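Local structure of Exo-poly-alpha-D-galacturonosidase (Thermotoga maritima, 3JUR) at residues 108-113 and 177-183; 192-198 and 215-221. The protein probably hydrolyses glycosidic bonds of polygalacturonate, the galacturonic acid backbone of pectin, as an exo-acting enzyme of glycosyl hydrolase family 28. Residues are numbered along the deposited sequence.

Contact 1 of 2, residues 108-113 and 177-183; sequences IELYNY and VEERVFG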
loop_
_atom_site.group_PDB
_atom_site.type_symbol
_atom_site.label_atom_id
_atom_site.label_comp_id
_atom_site.label_asym_id
_atom_site.label_seq_id
_atom_site.Cartn_x
_atom_site.Cartn_y
_atom_site.Cartn_z
ATOM N N ILE D 108 10.598 43.344 15.775
ATOM C CA ILE D 108 10.933 44.769 15.643
ATOM C C ILE D 108 11.621 45.294 16.911
ATOM O O ILE D 108 11.119 45.104 18.025
ATOM C CB ILE D 108 9.691 45.648 15.278
ATOM C CG1 ILE D 108 9.077 45.205 13.942
ATOM C CG2 ILE D 108 10.072 47.141 15.207
ATOM C CD1 ILE D 108 7.665 45.703 13.703
ATOM N N GLU D 109 12.773 45.942 16.724
ATOM C CA GLU D 109 13.547 46.508 17.829
ATOM C C GLU D 109 12.846 47.698 18.469
ATOM O O GLU D 109 12.195 48.492 17.787
ATOM C CB GLU D 109 14.933 46.943 17.348
ATOM C CG GLU D 109 15.845 45.793 16.953
ATOM C CD GLU D 109 17.286 46.229 16.768
ATOM O OE1 GLU D 109 18.198 45.411 17.030
ATOM O OE2 GLU D 109 17.506 47.388 16.363
ATOM N N LEU D 110 12.982 47.808 19.785
ATOM C CA LEU D 110 12.392 48.909 20.544
ATOM C C LEU D 110 13.045 49.028 21.921
ATOM O O LEU D 110 13.861 48.186 22.312
ATOM C CB LEU D 110 10.876 48.702 20.697
ATOM C CG LEU D 110 10.361 47.742 21.777
ATOM C CD1 LEU D 110 8.873 47.911 21.963
ATOM C CD2 LEU D 110 10.703 46.286 21.473
ATOM N N TYR D 111 12.688 50.085 22.644
ATOM C CA TYR D 111 12.993 50.179 24.066
ATOM C C TYR D 111 11.726 49.887 24.853
ATOM O O TYR D 111 10.686 50.517 24.644
ATOM C CB TYR D 111 13.604 51.540 24.415
ATOM C CG TYR D 111 15.070 51.606 24.069
ATOM C CD1 TYR D 111 16.045 51.458 25.054
ATOM C CD2 TYR D 111 15.485 51.782 22.750
ATOM C CE1 TYR D 111 17.403 51.505 24.732
ATOM C CE2 TYR D 111 16.832 51.823 22.417
ATOM C CZ TYR D 111 17.787 51.685 23.410
ATOM O OH TYR D 111 19.123 51.731 23.070
ATOM N N ASN D 112 11.818 48.902 25.737
ATOM C CA ASN D 112 10.661 48.372 26.443
ATOM C C ASN D 112 11.098 47.717 27.751
ATOM O O ASN D 112 12.291 47.688 28.063
ATOM C CB ASN D 112 9.919 47.362 25.551
ATOM C CG ASN D 112 8.553 46.965 26.104
ATOM O OD1 ASN D 112 7.861 47.762 26.746
ATOM N ND2 ASN D 112 8.159 45.725 25.845
ATOM N N TYR D 113 10.123 47.203 28.503
ATOM C CA TYR D 113 10.366 46.474 29.744
ATOM C C TYR D 113 11.515 45.487 29.589
ATOM O O TYR D 113 11.631 44.808 28.560
ATOM C CB TYR D 113 9.099 45.724 30.184
ATOM C CG TYR D 113 7.972 46.623 30.664
ATOM C CD1 TYR D 113 8.094 47.359 31.843
ATOM C CD2 TYR D 113 6.781 46.724 29.943
ATOM C CE1 TYR D 113 7.064 48.182 32.287
ATOM C CE2 TYR D 113 5.739 47.542 30.379
ATOM C CZ TYR D 113 5.888 48.274 31.551
ATOM O OH TYR D 113 4.867 49.089 31.996
ATOM N N VAL D 177 15.661 53.533 16.539
ATOM C CA VAL D 177 15.295 52.660 17.660
ATOM C C VAL D 177 15.229 53.419 18.990
ATOM O O VAL D 177 14.322 53.182 19.793
ATOM C CB VAL D 177 16.263 51.449 17.786
ATOM C CG1 VAL D 177 15.714 50.415 18.766
ATOM C CG2 VAL D 177 16.500 50.800 16.423
ATOM N N GLU D 178 16.177 54.338 19.195
ATOM C CA GLU D 178 16.276 55.146 20.419
ATOM C C GLU D 178 15.008 55.957 20.674
ATOM O O GLU D 178 14.770 56.412 21.792
ATOM C CB GLU D 178 17.479 56.102 20.350
ATOM C CG GLU D 178 18.859 55.428 20.302
ATOM C CD GLU D 178 19.201 54.806 18.941
ATOM O OE1 GLU D 178 20.136 53.978 18.889
ATOM O OE2 GLU D 178 18.545 55.135 17.924
ATOM N N GLU D 179 14.203 56.134 19.629
ATOM C CA GLU D 179 12.978 56.927 19.712
ATOM C C GLU D 179 11.715 56.061 19.773
ATOM O O GLU D 179 10.597 56.576 19.827
ATOM C CB GLU D 179 12.913 57.926 18.551
ATOM C CG GLU D 179 14.073 58.919 18.542
ATOM C CD GLU D 179 14.069 59.854 17.345
ATOM O OE1 GLU D 179 13.093 59.848 16.562
ATOM O OE2 GLU D 179 15.057 60.602 17.191
ATOM N N ARG D 180 11.906 54.744 19.783
ATOM C CA ARG D 180 10.805 53.797 19.908
ATOM C C ARG D 180 10.681 53.364 21.364
ATOM O O ARG D 180 11.050 52.242 21.725
ATOM C CB ARG D 180 11.034 52.577 19.011
ATOM C CG ARG D 180 11.197 52.892 17.541
ATOM C CD ARG D 180 11.370 51.613 16.745
ATOM N NE ARG D 180 11.966 51.860 15.436
ATOM C CZ ARG D 180 12.517 50.921 14.672
ATOM N NH1 ARG D 180 12.557 49.656 15.083
ATOM N NH2 ARG D 180 13.033 51.244 13.493
ATOM N N VAL D 181 10.157 54.261 22.192
ATOM C CA VAL D 181 10.114 54.049 23.636
ATOM C C VAL D 181 8.713 53.642 24.088
ATOM O O VAL D 181 7.743 54.369 23.864
ATOM C CB VAL D 181 10.594 55.309 24.412
ATOM C CG1 VAL D 181 10.574 55.071 25.925
ATOM C CG2 VAL D 181 11.989 55.716 23.955
ATOM N N PHE D 182 8.622 52.479 24.724
ATOM C CA PHE D 182 7.350 51.976 25.238
ATOM C C PHE D 182 7.411 51.824 26.760
ATOM O O PHE D 182 7.571 52.817 27.466
ATOM C CB PHE D 182 6.933 50.689 24.498
ATOM C CG PHE D 182 6.578 50.923 23.052
ATOM C CD1 PHE D 182 5.249 51.041 22.660
ATOM C CD2 PHE D 182 7.572 51.077 22.089
ATOM C CE1 PHE D 182 4.915 51.287 21.327
ATOM C CE2 PHE D 182 7.246 51.326 20.756
ATOM C CZ PHE D 182 5.915 51.429 20.375
ATOM N N GLY D 183 7.293 50.602 27.270
ATOM C CA GLY D 183 7.313 50.388 28.715
ATOM C C GLY D 183 6.065 50.916 29.395
ATOM O O GLY D 183 4.950 50.537 29.028
HETATM O O HOH W 1 2.462 49.425 31.072
#
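Y111, the residue most covered by this contact, joins the edge of strand 108-112 to the loop that follows helix 161-173. Both its N-H and its carbonyl bond to the loop: Y111 N donates to R180 O (2.9 Å), and Y111 O accepts from F182 N (2.8 Å), making a single bridge opposite V181. Its CA-to-CB bond is directed toward the loop, and the ring lies against the 3-10 segment 177-179, where its edge meets V177 O (3.5 Å from Y111 CD2).

R180 extends back along the strand until NH1 donates to E109 O (3.0 Å); the same nitrogen forms a salt bridge with D272 of helix 270-276. At the other end G183 gives its N-H to N112 OD1 (2.9 Å), while N112 ND2 donates to L188 O, and G183 CA lies over the Y113 ring, a CH-pi contact 3.8 Å from the centroid. Between these ends L110 CD1 packs on F182 CD2 (3.4 Å).

Two backbone bonds, flanked by one side-chain-to-backbone bond at each end, join the strand to a loop with little regular structure of its own, while a largely buried arginine has its charge met by an aspartate.

Contact 2 of 2, residues 192-198 and 215-221; sequences FVQFYRC and CIHPVLS. Unlike the reference sequence in segment 215-221: I216 (reference Val).
Residues 192-198 and 215-221 run side by side in the same direction, the axes of strand 193-196 and the weakly bonded strand at about 216-219 lying 4.7 Å apart and 5° from parallel. Residues 193-196 are extended (phi -104° to -132°, psi 117° to 124°). The register runs unbroken from F192-C215 to C198-S221, with CA separations of 4.7-4.9 Å. Hydrogen bonds alternate: V193 N to C215 O (2.9 Å), H217 N to V193 O (2.7 Å), F195 N to H217 O (weak, 3.4 Å), V219 N to F195 O (2.8 Å) and R197 N to V219 O (2.8 Å). Both chains then bend at a residue in the left-handed helical region, R197 (phi/psi 54°/52°) and L220 (51°/37°). S221 OG accepts from C198 N (3.0 Å) and donates to V219 O (2.9 Å).

V193, F195, I216 and P218 share one face, where F195 and I216 meet V203 of strand 201-204. Q194, Y196, H217 and V219 occupy the other. Q194 and H217, both with chi1 t, bring NE2 and ND1 to 3.0 Å; Q194 OE1 bonds to T103, and H217 to E244 and S191. V219 CG1 makes a CH-pi contact over the Y196 ring, 4.0 Å from its centroid.

In-register strands on successive turns, with matched left-handed bends and like-placed side chains stacked, are characteristic of the right-handed parallel beta-helix of family 28.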
loop_
_atom_site.group_PDB
_atom_site.type_symbol
_atom_site.label_atom_id
_atom_site.label_comp_id
_atom_site.label_asym_id
_atom_site.label_seq_id
_atom_site.Cartn_x
_atom_site.Cartn_y
_atom_site.Cartn_z
ATOM N N PHE D 192 11.324 36.247 28.260
ATOM C CA PHE D 192 11.785 35.708 29.536
ATOM C C PHE D 192 13.318 35.826 29.625
ATOM O O PHE D 192 13.833 36.717 30.293
ATOM C CB PHE D 192 11.320 34.257 29.721
ATOM C CG PHE D 192 11.368 33.758 31.148
ATOM C CD1 PHE D 192 10.346 32.948 31.636
ATOM C CD2 PHE D 192 12.428 34.080 32.000
ATOM C CE1 PHE D 192 10.375 32.468 32.945
ATOM C CE2 PHE D 192 12.471 33.600 33.308
ATOM C CZ PHE D 192 11.437 32.795 33.784
ATOM N N VAL D 193 14.032 34.933 28.941
ATOM C CA VAL D 193 15.494 34.970 28.910
ATOM C C VAL D 193 15.944 35.538 27.561
ATOM O O VAL D 193 15.612 34.989 26.509
ATOM C CB VAL D 193 16.111 33.552 29.141
ATOM C CG1 VAL D 193 17.640 33.603 29.113
ATOM C CG2 VAL D 193 15.618 32.935 30.450
ATOM N N GLN D 194 16.685 36.643 27.591
ATOM C CA GLN D 194 17.132 37.284 26.359
ATOM C C GLN D 194 18.613 37.624 26.400
ATOM O O GLN D 194 19.086 38.291 27.318
ATOM C CB GLN D 194 16.291 38.531 26.035
ATOM C CG GLN D 194 16.519 39.103 24.623
ATOM C CD GLN D 194 15.581 40.259 24.286
ATOM O OE1 GLN D 194 15.772 41.391 24.736
ATOM N NE2 GLN D 194 14.563 39.974 23.481
ATOM N N PHE D 195 19.336 37.116 25.407
ATOM C CA PHE D 195 20.719 37.489 25.150
ATOM C C PHE D 195 20.704 38.349 23.897
ATOM O O PHE D 195 20.300 37.887 22.825
ATOM C CB PHE D 195 21.583 36.241 24.917
ATOM C CG PHE D 195 21.566 35.268 26.065
ATOM C CD1 PHE D 195 22.449 35.418 27.134
ATOM C CD2 PHE D 195 20.665 34.199 26.080
ATOM C CE1 PHE D 195 22.434 34.530 28.209
ATOM C CE2 PHE D 195 20.644 33.301 27.151
ATOM C CZ PHE D 195 21.530 33.474 28.221
ATOM N N TYR D 196 21.125 39.600 24.035
ATOM C CA TYR D 196 21.097 40.550 22.921
ATOM C C TYR D 196 22.512 40.899 22.464
ATOM O O TYR D 196 23.301 41.469 23.228
ATOM C CB TYR D 196 20.325 41.814 23.311
ATOM C CG TYR D 196 19.511 42.383 22.178
ATOM C CD1 TYR D 196 18.141 42.121 22.078
ATOM C CD2 TYR D 196 20.109 43.165 21.192
ATOM C CE1 TYR D 196 17.385 42.635 21.024
ATOM C CE2 TYR D 196 19.367 43.686 20.139
ATOM C CZ TYR D 196 18.008 43.421 20.059
ATOM O OH TYR D 196 17.285 43.931 19.007
ATOM N N ARG D 197 22.818 40.539 21.216
ATOM C CA ARG D 197 24.139 40.740 20.607
ATOM C C ARG D 197 25.266 40.134 21.458
ATOM O O ARG D 197 26.250 40.807 21.789
ATOM C CB ARG D 197 24.404 42.225 20.315
ATOM C CG ARG D 197 23.363 42.919 19.437
ATOM C CD ARG D 197 23.874 44.281 18.956
ATOM N NE ARG D 197 24.126 45.208 20.061
ATOM C CZ ARG D 197 23.580 46.418 20.183
ATOM N NH1 ARG D 197 22.745 46.880 19.262
ATOM N NH2 ARG D 197 23.885 47.180 21.226
ATOM N N CYS D 198 25.107 38.862 21.816
ATOM C CA CYS D 198 26.063 38.188 22.684
ATOM C C CYS D 198 26.854 37.121 21.939
ATOM O O CYS D 198 26.409 36.610 20.916
ATOM C CB CYS D 198 25.351 37.563 23.886
ATOM S SG CYS D 198 24.582 38.751 24.980
ATOM N N CYS D 215 10.194 32.297 25.671
ATOM C CA CYS D 215 10.933 31.762 26.818
ATOM C C CYS D 215 12.432 31.994 26.707
ATOM O O CYS D 215 13.022 32.632 27.579
ATOM C CB CYS D 215 10.604 30.289 27.071
ATOM S SG CYS D 215 8.872 29.985 27.540
ATOM N N ILE D 216 13.046 31.489 25.640
ATOM C CA ILE D 216 14.473 31.713 25.401
ATOM C C ILE D 216 14.700 32.426 24.072
ATOM O O ILE D 216 14.421 31.875 22.994
ATOM C CB ILE D 216 15.282 30.413 25.479
ATOM C CG1 ILE D 216 15.132 29.805 26.881
ATOM C CG2 ILE D 216 16.750 30.687 25.142
ATOM C CD1 ILE D 216 16.036 28.630 27.156
ATOM N N HIS D 217 15.217 33.650 24.161
ATOM C CA HIS D 217 15.259 34.549 23.012
ATOM C C HIS D 217 16.653 35.135 22.763
ATOM O O HIS D 217 16.919 36.279 23.134
ATOM C CB HIS D 217 14.193 35.648 23.184
ATOM C CG HIS D 217 13.961 36.485 21.962
ATOM N ND1 HIS D 217 13.338 37.715 22.013
ATOM C CD2 HIS D 217 14.273 36.276 20.660
ATOM C CE1 HIS D 217 13.275 38.225 20.798
ATOM N NE2 HIS D 217 13.837 37.371 19.958
ATOM N N PRO D 218 17.557 34.343 22.141
ATOM C CA PRO D 218 18.836 34.918 21.732
ATOM C C PRO D 218 18.662 35.732 20.456
ATOM O O PRO D 218 17.992 35.280 19.513
ATOM C CB PRO D 218 19.728 33.692 21.486
ATOM C CG PRO D 218 18.800 32.562 21.236
ATOM C CD PRO D 218 17.441 32.914 21.773
ATOM N N VAL D 219 19.255 36.922 20.436
ATOM C CA VAL D 219 19.101 37.854 19.325
ATOM C C VAL D 219 20.473 38.329 18.882
ATOM O O VAL D 219 21.289 38.741 19.709
ATOM C CB VAL D 219 18.239 39.092 19.717
ATOM C CG1 VAL D 219 18.025 40.017 18.518
ATOM C CG2 VAL D 219 16.898 38.668 20.312
ATOM N N LEU D 220 20.718 38.263 17.576
ATOM C CA LEU D 220 21.957 38.759 16.963
ATOM C C LEU D 220 23.184 38.202 17.676
ATOM O O LEU D 220 24.208 38.881 17.838
ATOM C CB LEU D 220 21.962 40.289 16.918
ATOM C CG LEU D 220 20.954 40.950 15.977
ATOM C CD1 LEU D 220 20.761 42.414 16.339
ATOM C CD2 LEU D 220 21.401 40.806 14.525
ATOM N N SER D 221 23.056 36.947 18.094
ATOM C CA SER D 221 24.054 36.279 18.908
ATOM C C SER D 221 24.746 35.167 18.134
ATOM O O SER D 221 24.198 34.623 17.166
ATOM C CB SER D 221 23.411 35.726 20.182
ATOM O OG SER D 221 23.028 36.788 21.040
#

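The two contacts follow one another along the chain, contact 1 closing before contact 2 opens, and their centres lie 16 Å apart. Contact 2 belongs to the beta-helix itself, its centre about 10 Å from the centre of the chain; contact 1, its centre about 20 Å from it, holds together loop structure on the outside of that helix, built round the small antiparallel sheet of strands 103-105 and 108-112. They meet directly: Y196 OH lies 2.6 Å from E109 OE1, a probable hydrogen bond, and L220 CD1 packs 4.0 Å from E109 OE1. Q194 bonds to T103 on the same small sheet, so the outer face of strand 193-196 anchors the peripheral structure.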